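Local coordinates for protein restriction endonuclease AspBHI (Azoarcus sp., PDB 4OC8) that is a DNA modification-dependent restriction endonuclease, probably binding modified DNA through its N-terminal region and cutting it with a PD-(D/E)XK-type nuclease domain, at residues V171-V179 with G208-P216. Numbering follows the deposited sequence.
Sequences VFTILDEAV and GGIRPLMAP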
# COMPACT_ATOMS: atom_id res chain seq x y z
N VAL A 171 0.05 20.35 -0.48
CA VAL A 171 0.02 19.44 0.66
C VAL A 171 0.53 20.13 1.92
O VAL A 171 1.63 20.68 1.95
CB VAL A 171 0.84 18.16 0.40
CG1 VAL A 171 0.78 17.23 1.60
CG2 VAL A 171 0.32 17.44 -0.83
N PHE A 172 -0.30 20.11 2.97
CA PHE A 172 0.10 20.63 4.27
C PHE A 172 0.02 19.51 5.29
O PHE A 172 -0.61 18.48 5.04
CB PHE A 172 -0.82 21.79 4.70
CG PHE A 172 -0.72 23.00 3.81
CD1 PHE A 172 0.16 24.03 4.10
CD2 PHE A 172 -1.51 23.10 2.68
CE1 PHE A 172 0.25 25.14 3.28
CE2 PHE A 172 -1.43 24.22 1.85
CZ PHE A 172 -0.55 25.24 2.16
N THR A 173 0.65 19.71 6.44
CA THR A 173 0.53 18.76 7.55
C THR A 173 0.13 19.50 8.82
O THR A 173 0.77 20.48 9.20
CB THR A 173 1.83 17.98 7.80
OG1 THR A 173 2.09 17.10 6.69
CG2 THR A 173 1.72 17.16 9.06
N ILE A 174 -0.94 19.03 9.46
CA ILE A 174 -1.37 19.55 10.75
C ILE A 174 -0.39 19.13 11.85
O ILE A 174 -0.17 17.94 12.08
CB ILE A 174 -2.74 18.99 11.14
CG1 ILE A 174 -3.74 19.18 10.00
CG2 ILE A 174 -3.24 19.64 12.40
CD1 ILE A 174 -3.97 20.61 9.62
N LEU A 175 0.20 20.12 12.53
CA LEU A 175 1.14 19.87 13.63
C LEU A 175 0.42 19.33 14.86
O LEU A 175 -0.74 19.64 15.09
CB LEU A 175 1.88 21.16 13.99
CG LEU A 175 2.97 21.61 13.02
CD1 LEU A 175 3.65 22.87 13.54
CD2 LEU A 175 3.99 20.51 12.81
N ASP A 176 1.12 18.52 15.65
CA ASP A 176 0.55 17.94 16.88
C ASP A 176 0.45 18.96 18.01
O ASP A 176 1.30 19.01 18.89
CB ASP A 176 1.37 16.74 17.36
CG ASP A 176 0.67 15.97 18.47
OD1 ASP A 176 -0.43 16.37 18.89
OD2 ASP A 176 1.24 14.94 18.92
N GLU A 177 -0.62 19.75 18.00
CA GLU A 177 -0.93 20.70 19.06
C GLU A 177 -2.44 20.72 19.27
O GLU A 177 -3.19 20.96 18.33
CB GLU A 177 -0.45 22.11 18.69
CG GLU A 177 1.06 22.21 18.48
CD GLU A 177 1.86 22.08 19.77
OE1 GLU A 177 1.29 22.32 20.87
OE2 GLU A 177 3.06 21.76 19.70
N ALA A 178 -2.89 20.48 20.50
CA ALA A 178 -4.32 20.45 20.78
C ALA A 178 -4.93 21.85 20.91
O ALA A 178 -6.09 22.06 20.57
CB ALA A 178 -4.61 19.63 22.03
N VAL A 179 -4.14 22.79 21.41
CA VAL A 179 -4.63 24.15 21.61
C VAL A 179 -3.67 25.22 21.09
O VAL A 179 -2.48 25.24 21.43
CB VAL A 179 -4.94 24.45 23.09
CG1 VAL A 179 -5.44 25.86 23.24
CG2 VAL A 179 -5.96 23.45 23.64
N GLY A 208 13.24 22.21 10.79
CA GLY A 208 12.55 21.89 9.55
C GLY A 208 11.70 20.63 9.67
O GLY A 208 10.93 20.30 8.77
N GLY A 209 11.85 19.93 10.79
CA GLY A 209 11.14 18.69 10.99
C GLY A 209 9.67 18.87 11.30
O GLY A 209 9.24 19.92 11.79
N ILE A 210 8.88 17.84 11.01
CA ILE A 210 7.44 17.90 11.18
C ILE A 210 6.94 16.82 12.14
O ILE A 210 7.17 15.63 11.91
CB ILE A 210 6.70 17.73 9.84
CG1 ILE A 210 7.16 18.78 8.83
CG2 ILE A 210 5.20 17.83 10.04
CD1 ILE A 210 6.42 18.72 7.53
N ARG A 211 6.26 17.24 13.20
CA ARG A 211 5.58 16.31 14.09
C ARG A 211 4.08 16.35 13.81
O ARG A 211 3.39 17.26 14.26
CB ARG A 211 5.84 16.65 15.56
CG ARG A 211 5.05 15.78 16.52
CD ARG A 211 5.08 16.30 17.94
NE ARG A 211 6.43 16.31 18.48
CZ ARG A 211 7.03 15.26 19.02
NH1 ARG A 211 6.40 14.09 19.09
NH2 ARG A 211 8.27 15.37 19.49
N PRO A 212 3.58 15.36 13.06
CA PRO A 212 2.18 15.34 12.62
C PRO A 212 1.19 14.98 13.71
O PRO A 212 1.52 14.20 14.60
CB PRO A 212 2.18 14.24 11.56
CG PRO A 212 3.29 13.35 11.96
CD PRO A 212 4.35 14.26 12.48
N LEU A 213 -0.01 15.55 13.63
CA LEU A 213 -1.11 15.16 14.49
C LEU A 213 -1.80 13.94 13.87
O LEU A 213 -2.61 14.08 12.96
CB LEU A 213 -2.11 16.31 14.64
CG LEU A 213 -3.12 16.30 15.79
CD1 LEU A 213 -3.90 17.61 15.80
CD2 LEU A 213 -4.09 15.14 15.73
N MET A 214 -1.48 12.76 14.39
CA MET A 214 -2.01 11.53 13.82
C MET A 214 -3.12 10.95 14.70
O MET A 214 -2.88 10.55 15.84
CB MET A 214 -0.88 10.53 13.61
CG MET A 214 0.27 11.14 12.82
SD MET A 214 1.45 9.94 12.17
CE MET A 214 0.42 9.03 11.02
N ALA A 215 -4.33 10.90 14.15
CA ALA A 215 -5.50 10.44 14.90
C ALA A 215 -6.24 9.32 14.18
O ALA A 215 -7.29 9.55 13.57
CB ALA A 215 -6.43 11.61 15.18
N PRO A 216 -5.71 8.09 14.26
CA PRO A 216 -6.30 6.91 13.61
C PRO A 216 -7.77 6.73 13.99
O PRO A 216 -8.15 7.01 15.13
CB PRO A 216 -5.48 5.76 14.18
CG PRO A 216 -4.18 6.36 14.53
CD PRO A 216 -4.49 7.74 15.02
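Leu-213 N donates a backbone hydrogen bond to Ile-174 O at 2.9 Å, and Asp-176 N donates one to Arg-211 O at the same length but less straight. Between them these two bonds close a single beta bridge that pairs Leu-175 with Pro-212. Asp-176, just past the bridge, is the centre of an inverse gamma turn.

Side chains fill in around the bridge. On Thr-173 a chi1 of -67° sets OG1 beside the backbone N and the methyl CG2 anti to it; CG2 meets Ile-210 CG2 at 3.7 Å and runs alongside Pro-212, while OG1 hydrogen-bonds to Gly-143 O. Ile-210 CG2 is shared, since Leu-175 CD2 reaches it too, at 4.0 Å; although the CB of Leu-175 points away overall, its far end comes back over the backbone of Arg-211. Leu-213, with CG anti to its N (chi1 -162°), lays CB against Leu-175 O (3.6 Å) and brings CD1 up to Ile-174 CG2. Aliphatic contact also joins Arg-211 CD to Asp-176 CB (3.8 Å), yet no salt bridge forms: Arg-211 NH1 stays 5.2 Å from Asp-176 OD2, and Arg-211 NH2 makes a weak hydrogen bond to Val-388 O of the third subunit. Asp-176 OD1 accepts a hydrogen bond from Trp-157 NE1 of the second subunit, and the indole of that Trp-157 also packs on Leu-213.

The contact thus ties strand 163-174 and the chain that continues from it to the loop following helix 199-207. Trp-201 and Trp-204 of that helix touch Leu-175 and Ile-210 respectively, Val-141 of strand 133-142 touches both, and Ile-174 rests on Val-124 of strand 122-127.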